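PDB 3LNB: N-acetyltransferase family protein, which catalyses acetyl transfer from acetyl-coenzyme A to arylamines, as its family does, and inactivates the antibiotic sulfamethoxazole. Local coordinates for residues 79-84 / 98-103; 119-124 / 228-233. The protein carries 1 engineered substitution. All blocks are in the same frame, centred on the assembly; numbering follows the deposited sequence.

Contact 1. Residues 79-84 / 98-103; sequences KNISKN and LCYELN. With COA (coenzyme A), chain B.
Ile81 CG1 and Glu101 CG are both placed anti to their own carbonyl carbon, beside the backbone N, and this brings Ile81 CD1 to the methylene CG of Glu101. In Ile81, chi1 of -51° and chi2 of -62° turn the ethyl branch to the helix that starts after Leu98, and on the Ile81 side CD1 makes both contacts with 98-103: it lies 3.8 Å from Glu101 CG. The same methyl is 4.1 Å from Tyr100 CD2 and meets that ring at its edge, near the ring plane, rather than over a face. Ile81 runs at roughly a right angle to both partners, and its methyl lies against both the ring edge and the Glu101 methylene. No hydrogen bond spans the two segments.

Beyond CG the Glu101 chain is extended, and its carboxylate has two polar partners. Leu98 N donates to Glu101 OE2 at 3.1 Å along a nearly straight line (175°), reaching the oxygen from above the carboxylate plane, while OE1 forms a salt bridge with Lys89. Glu101 thereby bridges the first turn of its own helix and helix 83-92. Two residues earlier, Cys99 belongs to the coenzyme A pocket and is probably the nucleophile of the Cys-His-Asp triad known in this family, with His138 and Asp153.

Among its neighbours, Ile81 also packs on Leu86 of helix 83-92 and Gln235 of helix 228-240. Tyr100 touches Gln235 and Ile238 of that helix and Val139 of strand 131-145, so the contact lies where helices 83-92, 99-112 and 228-240 meet beside the large sheet.

Contact 2. Residues 119-124 / 228-233; sequences KVAGTV and EQKVNN
Residues 119-124 are extended throughout, as part of strand 116-126, whereas 228-233 form the first turns of helix 228-240, with Asn232 N bonded to Glu228 O and Asn233 N to Gln229 O. The backbones come nearest at Ala121 and Val231, whose CA atoms are 8.4 Å apart. At that spacing the contact is made by side chains, and no hydrogen bond crosses.

Strand alternation selects the participants: Lys119 and Ala121 point their CB atoms toward the helix, while the intervening Val120 takes no part. Lys119 makes the closer approach, its CE lying 4.0 Å from Val231 CG2, and the two side chains cross at about a right angle. The Lys119 chain is straight at chi2 but bends at chi3 (-71°) and chi4 (-62°), which carries CE alongside the valine methyl. Its ammonium group has a cation-pi partner in Tyr107; Glu228 OE2 lies 6.1 Å from Lys119 NZ, beyond salt-bridge distance, and is hydrogen-bonded to Tyr108 OH.

The second touch is looser, with Ala121 CB 4.5 Å from Lys230 CE. Lys230 passes the alanine with its methylenes, and NZ ends in a salt bridge to Asp136 OD2 on the adjacent strand, so helix and sheet are also joined by charge beside the apolar contact.

The two segments bury 116 Å² between them, a small helix-on-sheet contact. Lys119 and Val231 both also touch Ser104 of helix 99-112; strand 116-126 itself runs antiparallel between strands 131-145 and 216-225, and its Val124 touches coenzyme A.

How the contacts relate
From the N terminus, contact 1 comes first and closes a short loop: 13 residues, mostly helix 83-92, separate 79-84 from 98-103. Helix 99-112 then leads directly into strand 116-126, where contact 2 opens; it closes only after 103 intervening residues, at the start of helix 228-240. The two loops therefore follow in series, neither nesting nor crossing. In space they adjoin, with centres 10 Å apart and a probable hydrogen bond of 2.6 Å from Ile81 N to Asn232 OD1. Helix 228-240 is common to both surroundings: Tyr100, next to Cys99, touches its Gln235 and Ile238, while its first turns, 228-233, pack on strand 116-126 of the large antiparallel sheet.

Contact 1. Residues 79-84 / 98-103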
ATOM      1  N   LYS A  79     -16.741  -4.582  -2.725  1.00 18.58           N
ATOM      2  CA  LYS A  79     -16.973  -5.999  -2.462  1.00 19.60           C
ATOM      3  C   LYS A  79     -16.121  -6.405  -1.269  1.00 19.47           C
ATOM      4  O   LYS A  79     -15.188  -5.693  -0.884  1.00 19.28           O
ATOM      5  CB  LYS A  79     -16.556  -6.861  -3.655  1.00 20.24           C
ATOM      6  CG  LYS A  79     -17.471  -6.782  -4.852  1.00 22.59           C
ATOM      7  CD  LYS A  79     -17.015  -7.719  -5.972  1.00 22.46           C
ATOM      8  CE  LYS A  79     -17.240  -9.174  -5.610  1.00 23.16           C
ATOM      9  NZ  LYS A  79     -17.326 -10.032  -6.821  1.00 23.12           N
ATOM     10  N   ASN A  80     -16.440  -7.549  -0.679  1.00 19.24           N
ATOM     11  CA  ASN A  80     -15.654  -8.036   0.443  1.00 17.63           C
ATOM     12  C   ASN A  80     -14.317  -8.474  -0.132  1.00 16.20           C
ATOM     13  O   ASN A  80     -14.204  -8.771  -1.326  1.00 13.92           O
ATOM     14  CB  ASN A  80     -16.347  -9.219   1.119  1.00 19.02           C
ATOM     15  CG  ASN A  80     -16.877 -10.222   0.122  1.00 20.30           C
ATOM     16  OD1 ASN A  80     -17.794  -9.923  -0.637  1.00 21.60           O
ATOM     17  ND2 ASN A  80     -16.301 -11.423   0.116  1.00 20.22           N
ATOM     18  N   ILE A  81     -13.306  -8.515   0.725  1.00 15.66           N
ATOM     19  CA  ILE A  81     -11.971  -8.900   0.312  1.00 14.66           C
ATOM     20  C   ILE A  81     -11.802 -10.419   0.316  1.00 15.26           C
ATOM     21  O   ILE A  81     -12.188 -11.094   1.269  1.00 13.15           O
ATOM     22  CB  ILE A  81     -10.922  -8.279   1.260  1.00 17.27           C
ATOM     23  CG1 ILE A  81     -11.182  -6.774   1.407  1.00 17.22           C
ATOM     24  CG2 ILE A  81      -9.522  -8.543   0.734  1.00 16.82           C
ATOM     25  CD1 ILE A  81     -11.059  -5.989   0.129  1.00 17.97           C
ATOM     26  N   SER A  82     -11.232 -10.939  -0.768  1.00 13.54           N
ATOM     27  CA  SER A  82     -10.962 -12.361  -0.922  1.00 14.19           C
ATOM     28  C   SER A  82      -9.896 -12.492  -2.007  1.00 14.80           C
ATOM     29  O   SER A  82      -9.723 -11.585  -2.827  1.00 13.31           O
ATOM     30  CB  SER A  82     -12.220 -13.123  -1.346  1.00 14.15           C
ATOM     31  OG  SER A  82     -12.463 -12.969  -2.732  1.00 14.72           O
ATOM     32  N   LYS A  83      -9.182 -13.615  -2.008  1.00 14.93           N
ATOM     33  CA  LYS A  83      -8.137 -13.845  -3.001  1.00 15.98           C
ATOM     34  C   LYS A  83      -8.688 -13.609  -4.405  1.00 16.69           C
ATOM     35  O   LYS A  83      -8.167 -12.791  -5.169  1.00 16.86           O
ATOM     36  CB  LYS A  83      -7.603 -15.281  -2.897  1.00 17.35           C
ATOM     37  CG  LYS A  83      -6.626 -15.649  -4.014  1.00 19.54           C
ATOM     38  CD  LYS A  83      -6.217 -17.113  -3.964  1.00 21.29           C
ATOM     39  CE  LYS A  83      -5.375 -17.413  -2.745  1.00 23.92           C
ATOM     40  NZ  LYS A  83      -5.101 -18.875  -2.625  1.00 26.20           N
ATOM     41  N   ASN A  84      -9.756 -14.326  -4.733  1.00 15.79           N
ATOM     42  CA  ASN A  84     -10.379 -14.210  -6.035  1.00 17.73           C
ATOM     43  C   ASN A  84     -10.781 -12.781  -6.391  1.00 16.79           C
ATOM     44  O   ASN A  84     -10.496 -12.319  -7.491  1.00 14.85           O
ATOM     45  CB  ASN A  84     -11.612 -15.111  -6.114  1.00 20.70           C
ATOM     46  CG  ASN A  84     -12.489 -14.766  -7.280  1.00 24.90           C
ATOM     47  OD1 ASN A  84     -12.215 -15.159  -8.416  1.00 30.02           O
ATOM     48  ND2 ASN A  84     -13.535 -13.988  -7.022  1.00 27.40           N
ATOM     49  N   LEU A  98      -6.599   0.329  -2.004  1.00 16.00           N
ATOM     50  CA  LEU A  98      -6.042   0.887  -0.784  1.00 15.69           C
ATOM     51  C   LEU A  98      -5.130  -0.147  -0.121  1.00 14.79           C
ATOM     52  O   LEU A  98      -5.022  -1.286  -0.576  1.00 14.48           O
ATOM     53  CB  LEU A  98      -7.168   1.314   0.165  1.00 15.56           C
ATOM     54  CG  LEU A  98      -7.993   2.526  -0.303  1.00 17.15           C
ATOM     55  CD1 LEU A  98      -9.161   2.775   0.651  1.00 16.29           C
ATOM     56  CD2 LEU A  98      -7.102   3.757  -0.369  1.00 13.33           C
ATOM     57  N   CYS A  99      -4.487   0.255   0.965  1.00 14.40           N
ATOM     58  CA  CYS A  99      -3.563  -0.612   1.683  1.00 15.18           C
ATOM     59  C   CYS A  99      -4.059  -2.028   1.984  1.00 15.92           C
ATOM     60  O   CYS A  99      -3.356  -3.001   1.708  1.00 15.77           O
ATOM     61  CB  CYS A  99      -3.143   0.065   2.985  1.00 15.00           C
ATOM     62  SG  CYS A  99      -4.514   0.423   4.089  1.00 21.05           S
ATOM     63  N   TYR A 100      -5.260  -2.158   2.546  1.00 15.20           N
ATOM     64  CA  TYR A 100      -5.771  -3.484   2.878  1.00 16.76           C
ATOM     65  C   TYR A 100      -6.009  -4.391   1.668  1.00 17.43           C
ATOM     66  O   TYR A 100      -6.134  -5.609   1.818  1.00 18.41           O
ATOM     67  CB  TYR A 100      -7.050  -3.385   3.717  1.00 16.14           C
ATOM     68  CG  TYR A 100      -8.133  -2.536   3.120  1.00 17.04           C
ATOM     69  CD1 TYR A 100      -8.223  -1.175   3.411  1.00 17.48           C
ATOM     70  CD2 TYR A 100      -9.064  -3.086   2.242  1.00 18.86           C
ATOM     71  CE1 TYR A 100      -9.215  -0.384   2.842  1.00 18.66           C
ATOM     72  CE2 TYR A 100     -10.051  -2.304   1.666  1.00 19.47           C
ATOM     73  CZ  TYR A 100     -10.122  -0.955   1.969  1.00 19.84           C
ATOM     74  OH  TYR A 100     -11.096  -0.183   1.379  1.00 22.31           O
ATOM     75  N   GLU A 101      -6.078  -3.809   0.474  1.00 17.16           N
ATOM     76  CA  GLU A 101      -6.269  -4.608  -0.734  1.00 17.27           C
ATOM     77  C   GLU A 101      -4.908  -4.942  -1.318  1.00 16.19           C
ATOM     78  O   GLU A 101      -4.623  -6.095  -1.643  1.00 16.28           O
ATOM     79  CB  GLU A 101      -7.103  -3.846  -1.764  1.00 17.70           C
ATOM     80  CG  GLU A 101      -8.505  -3.518  -1.277  1.00 19.69           C
ATOM     81  CD  GLU A 101      -9.259  -2.627  -2.242  1.00 22.46           C
ATOM     82  OE1 GLU A 101      -9.879  -3.154  -3.194  1.00 23.51           O
ATOM     83  OE2 GLU A 101      -9.217  -1.396  -2.048  1.00 21.53           O
ATOM     84  N   LEU A 102      -4.064  -3.926  -1.443  1.00 14.70           N
ATOM     85  CA  LEU A 102      -2.724  -4.112  -1.978  1.00 11.77           C
ATOM     86  C   LEU A 102      -1.947  -5.148  -1.166  1.00 13.09           C
ATOM     87  O   LEU A 102      -1.375  -6.082  -1.730  1.00 13.30           O
ATOM     88  CB  LEU A 102      -1.974  -2.776  -1.986  1.00 12.82           C
ATOM     89  CG  LEU A 102      -2.495  -1.742  -2.993  1.00 15.88           C
ATOM     90  CD1 LEU A 102      -1.867  -0.373  -2.737  1.00 16.00           C
ATOM     91  CD2 LEU A 102      -2.175  -2.234  -4.407  1.00 13.05           C
ATOM     92  N   ASN A 103      -1.936  -4.994   0.155  1.00 11.72           N
ATOM     93  CA  ASN A 103      -1.204  -5.927   1.001  1.00 12.82           C
ATOM     94  C   ASN A 103      -1.872  -7.284   1.190  1.00 12.32           C
ATOM     95  O   ASN A 103      -1.199  -8.260   1.495  1.00 12.37           O
ATOM     96  CB  ASN A 103      -0.886  -5.296   2.357  1.00 12.68           C
ATOM     97  CG  ASN A 103       0.238  -4.273   2.265  1.00 16.33           C
ATOM     98  OD1 ASN A 103       1.145  -4.404   1.439  1.00 15.70           O
ATOM     99  ND2 ASN A 103       0.193  -3.261   3.120  1.00 15.16           N
TER
HETATM  100  N1A COA B1001      -7.528  10.204   1.327  1.00 29.98           N
HETATM  101  C2A COA B1001      -8.005  10.975   0.366  1.00 28.48           C
HETATM  102  N3A COA B1001      -7.328  12.015  -0.091  1.00 26.76           N
HETATM  103  C4A COA B1001      -6.125  12.316   0.415  1.00 24.86           C
HETATM  104  C5A COA B1001      -5.593  11.532   1.429  1.00 25.43           C
HETATM  105  C6A COA B1001      -6.332  10.446   1.882  1.00 27.48           C
HETATM  106  N6A COA B1001      -5.856   9.654   2.839  1.00 26.28           N
HETATM  107  N7A COA B1001      -4.400  12.031   1.737  1.00 23.76           N
HETATM  108  C8A COA B1001      -4.186  13.083   0.950  1.00 23.07           C
HETATM  109  N9A COA B1001      -5.229  13.259   0.140  1.00 24.23           N
HETATM  110  C1B COA B1001      -5.315  14.258  -0.952  1.00 23.78           C
HETATM  111  C2B COA B1001      -5.161  15.700  -0.472  1.00 24.24           C
HETATM  112  O2B COA B1001      -6.403  16.174   0.057  1.00 23.28           O
HETATM  113  C3B COA B1001      -4.837  16.397  -1.792  1.00 22.60           C
HETATM  114  O3B COA B1001      -6.035  16.825  -2.446  1.00 20.24           O
HETATM  115  P3B COA B1001      -6.001  18.171  -3.329  1.00 18.72           P
HETATM  116  O7A COA B1001      -4.815  18.234  -4.211  1.00 18.05           O
HETATM  117  O8A COA B1001      -7.385  18.212  -4.149  1.00 18.10           O
HETATM  118  O9A COA B1001      -6.045  19.378  -2.266  1.00 17.44           O
HETATM  119  C4B COA B1001      -4.143  15.307  -2.612  1.00 22.65           C
HETATM  120  O4B COA B1001      -4.174  14.113  -1.811  1.00 24.59           O
HETATM  121  C5B COA B1001      -2.684  15.665  -2.891  1.00 20.99           C
HETATM  122  O5B COA B1001      -1.968  15.782  -1.660  1.00 21.68           O
HETATM  123  P1A COA B1001      -0.469  16.362  -1.667  1.00 18.63           P
HETATM  124  O1A COA B1001       0.100  16.143  -0.178  1.00 21.67           O
HETATM  125  O2A COA B1001      -0.435  17.782  -2.080  1.00 16.76           O
HETATM  126  O3A COA B1001       0.366  15.426  -2.676  1.00 20.32           O
HETATM  127  P2A COA B1001       0.952  13.976  -2.293  1.00 18.69           P
HETATM  128  O4A COA B1001       2.441  14.242  -1.747  1.00 18.19           O
HETATM  129  O5A COA B1001       0.947  13.088  -3.477  1.00 20.05           O
HETATM  130  O6A COA B1001       0.107  13.396  -1.050  1.00 18.69           O
HETATM  131  CBP COA B1001      -0.688  11.080  -0.811  1.00 16.17           C
HETATM  132  CCP COA B1001      -1.004  12.515  -1.244  1.00 16.90           C
HETATM  133  CDP COA B1001       0.339  10.470  -1.767  1.00 15.04           C
HETATM  134  CEP COA B1001      -1.974  10.253  -0.849  1.00 14.64           C
HETATM  135  CAP COA B1001      -0.138  11.083   0.618  1.00 15.13           C
HETATM  136  OAP COA B1001      -1.084  11.707   1.489  1.00 17.17           O
HETATM  137  C9P COA B1001       0.123   9.662   1.121  1.00 17.32           C
HETATM  138  O9P COA B1001       1.067   8.999   0.693  1.00 17.15           O
HETATM  139  N8P COA B1001      -0.738   9.236   2.044  1.00 15.70           N
HETATM  140  C7P COA B1001      -0.653   7.910   2.673  1.00 17.18           C
HETATM  141  C6P COA B1001      -2.047   7.291   2.799  1.00 17.76           C
HETATM  142  C5P COA B1001      -2.048   6.128   3.795  1.00 17.25           C
HETATM  143  O5P COA B1001      -1.975   6.342   5.003  1.00 16.67           O
HETATM  144  N4P COA B1001      -2.152   4.911   3.268  1.00 15.86           N
HETATM  145  C3P COA B1001      -2.158   3.706   4.111  1.00 16.63           C
HETATM  146  C2P COA B1001      -3.535   3.481   4.738  1.00 15.93           C
HETATM  147  S1P COA B1001      -4.830   2.985   3.542  1.00 20.15           S

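Contact 2. Residues 119-124 / 228-233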
ATOM      1  N   LYS A 119      -0.658 -11.176   8.118  1.00 13.31           N
ATOM      2  CA  LYS A 119      -1.135  -9.802   8.120  1.00 14.19           C
ATOM      3  C   LYS A 119      -1.389  -9.305   9.536  1.00 13.94           C
ATOM      4  O   LYS A 119      -1.745 -10.087  10.419  1.00 13.83           O
ATOM      5  CB  LYS A 119      -2.445  -9.701   7.324  1.00 13.79           C
ATOM      6  CG  LYS A 119      -2.362 -10.191   5.884  1.00 14.31           C
ATOM      7  CD  LYS A 119      -3.705 -10.070   5.163  1.00 15.41           C
ATOM      8  CE  LYS A 119      -4.730 -11.071   5.676  1.00 14.21           C
ATOM      9  NZ  LYS A 119      -4.288 -12.474   5.460  1.00 15.77           N
ATOM     10  N   VAL A 120      -1.200  -8.003   9.747  1.00 12.98           N
ATOM     11  CA  VAL A 120      -1.453  -7.384  11.048  1.00 12.32           C
ATOM     12  C   VAL A 120      -2.065  -6.016  10.789  1.00 14.10           C
ATOM     13  O   VAL A 120      -1.886  -5.441   9.720  1.00 13.39           O
ATOM     14  CB  VAL A 120      -0.161  -7.196  11.895  1.00 12.27           C
ATOM     15  CG1 VAL A 120       0.541  -8.531  12.090  1.00  9.69           C
ATOM     16  CG2 VAL A 120       0.763  -6.173  11.241  1.00 10.36           C
ATOM     17  N   ALA A 121      -2.806  -5.501  11.759  1.00 13.83           N
ATOM     18  CA  ALA A 121      -3.412  -4.197  11.586  1.00 14.20           C
ATOM     19  C   ALA A 121      -2.428  -3.125  12.032  1.00 13.63           C
ATOM     20  O   ALA A 121      -1.497  -3.390  12.796  1.00 13.46           O
ATOM     21  CB  ALA A 121      -4.697  -4.104  12.393  1.00 12.58           C
ATOM     22  N   GLY A 122      -2.645  -1.916  11.537  1.00 15.55           N
ATOM     23  CA  GLY A 122      -1.804  -0.791  11.896  1.00 15.26           C
ATOM     24  C   GLY A 122      -2.691   0.435  11.983  1.00 14.64           C
ATOM     25  O   GLY A 122      -3.813   0.433  11.479  1.00 14.51           O
ATOM     26  N   THR A 123      -2.188   1.475  12.632  1.00 14.87           N
ATOM     27  CA  THR A 123      -2.915   2.723  12.792  1.00 14.02           C
ATOM     28  C   THR A 123      -1.939   3.811  12.353  1.00 13.69           C
ATOM     29  O   THR A 123      -0.860   3.952  12.929  1.00 13.88           O
ATOM     30  CB  THR A 123      -3.320   2.947  14.271  1.00 14.85           C
ATOM     31  OG1 THR A 123      -4.095   1.834  14.732  1.00 13.99           O
ATOM     32  CG2 THR A 123      -4.142   4.221  14.417  1.00 14.85           C
ATOM     33  N   VAL A 124      -2.314   4.564  11.324  1.00 14.46           N
ATOM     34  CA  VAL A 124      -1.458   5.625  10.791  1.00 14.89           C
ATOM     35  C   VAL A 124      -1.560   6.914  11.611  1.00 14.78           C
ATOM     36  O   VAL A 124      -2.591   7.190  12.218  1.00 14.10           O
ATOM     37  CB  VAL A 124      -1.838   5.951   9.315  1.00 14.55           C
ATOM     38  CG1 VAL A 124      -0.943   7.054   8.770  1.00 13.51           C
ATOM     39  CG2 VAL A 124      -1.717   4.704   8.453  1.00 14.48           C
ATOM     40  N   GLU A 228      -9.258 -12.645   7.149  1.00 16.52           N
ATOM     41  CA  GLU A 228     -10.040 -11.959   6.122  1.00 17.26           C
ATOM     42  C   GLU A 228     -11.248 -11.218   6.706  1.00 16.38           C
ATOM     43  O   GLU A 228     -11.601 -10.127   6.248  1.00 16.66           O
ATOM     44  CB  GLU A 228     -10.491 -12.966   5.049  1.00 19.45           C
ATOM     45  CG  GLU A 228     -10.919 -12.334   3.730  1.00 23.18           C
ATOM     46  CD  GLU A 228     -10.141 -12.868   2.523  1.00 25.31           C
ATOM     47  OE1 GLU A 228     -10.351 -14.042   2.130  1.00 25.79           O
ATOM     48  OE2 GLU A 228      -9.310 -12.114   1.968  1.00 25.61           O
ATOM     49  N   GLN A 229     -11.874 -11.793   7.727  1.00 15.91           N
ATOM     50  CA  GLN A 229     -13.025 -11.141   8.336  1.00 16.71           C
ATOM     51  C   GLN A 229     -12.610  -9.791   8.926  1.00 14.57           C
ATOM     52  O   GLN A 229     -13.296  -8.789   8.737  1.00 14.78           O
ATOM     53  CB  GLN A 229     -13.637 -12.023   9.425  1.00 18.36           C
ATOM     54  CG  GLN A 229     -15.129 -11.781   9.600  1.00 24.22           C
ATOM     55  CD  GLN A 229     -15.788 -12.781  10.523  1.00 27.43           C
ATOM     56  OE1 GLN A 229     -15.413 -13.960  10.558  1.00 29.99           O
ATOM     57  NE2 GLN A 229     -16.793 -12.325  11.266  1.00 29.18           N
ATOM     58  N   LYS A 230     -11.485  -9.769   9.634  1.00 14.76           N
ATOM     59  CA  LYS A 230     -10.983  -8.531  10.233  1.00 14.51           C
ATOM     60  C   LYS A 230     -10.648  -7.552   9.115  1.00 13.74           C
ATOM     61  O   LYS A 230     -10.942  -6.364   9.211  1.00 15.49           O
ATOM     62  CB  LYS A 230      -9.730  -8.807  11.072  1.00 14.43           C
ATOM     63  CG  LYS A 230      -8.958  -7.557  11.505  1.00 13.93           C
ATOM     64  CD  LYS A 230      -9.756  -6.651  12.446  1.00 16.09           C
ATOM     65  CE  LYS A 230      -8.919  -5.446  12.872  1.00 16.43           C
ATOM     66  NZ  LYS A 230      -9.651  -4.508  13.774  1.00 19.79           N
ATOM     67  N   VAL A 231     -10.024  -8.059   8.057  1.00 14.57           N
ATOM     68  CA  VAL A 231      -9.678  -7.220   6.922  1.00 14.39           C
ATOM     69  C   VAL A 231     -10.956  -6.644   6.311  1.00 14.27           C
ATOM     70  O   VAL A 231     -10.960  -5.510   5.845  1.00 14.69           O
ATOM     71  CB  VAL A 231      -8.875  -8.011   5.867  1.00 13.91           C
ATOM     72  CG1 VAL A 231      -8.760  -7.218   4.578  1.00 15.13           C
ATOM     73  CG2 VAL A 231      -7.481  -8.293   6.406  1.00 13.97           C
ATOM     74  N   ASN A 232     -12.044  -7.415   6.325  1.00 15.96           N
ATOM     75  CA  ASN A 232     -13.310  -6.910   5.795  1.00 15.91           C
ATOM     76  C   ASN A 232     -13.887  -5.877   6.752  1.00 16.63           C
ATOM     77  O   ASN A 232     -14.577  -4.950   6.326  1.00 16.24           O
ATOM     78  CB  ASN A 232     -14.331  -8.031   5.597  1.00 18.40           C
ATOM     79  CG  ASN A 232     -14.005  -8.911   4.415  1.00 18.89           C
ATOM     80  OD1 ASN A 232     -13.821  -8.430   3.301  1.00 18.17           O
ATOM     81  ND2 ASN A 232     -13.926 -10.210   4.654  1.00 23.06           N
ATOM     82  N   ASN A 233     -13.607  -6.036   8.045  1.00 16.91           N
ATOM     83  CA  ASN A 233     -14.106  -5.082   9.037  1.00 19.41           C
ATOM     84  C   ASN A 233     -13.331  -3.776   8.852  1.00 17.68           C
ATOM     85  O   ASN A 233     -13.893  -2.691   8.948  1.00 17.30           O
ATOM     86  CB  ASN A 233     -13.898  -5.605  10.468  1.00 20.57           C
ATOM     87  CG  ASN A 233     -14.605  -4.741  11.520  1.00 26.89           C
ATOM     88  OD1 ASN A 233     -15.839  -4.752  11.630  1.00 29.14           O
ATOM     89  ND2 ASN A 233     -13.829  -3.983  12.288  1.00 27.08           N
TER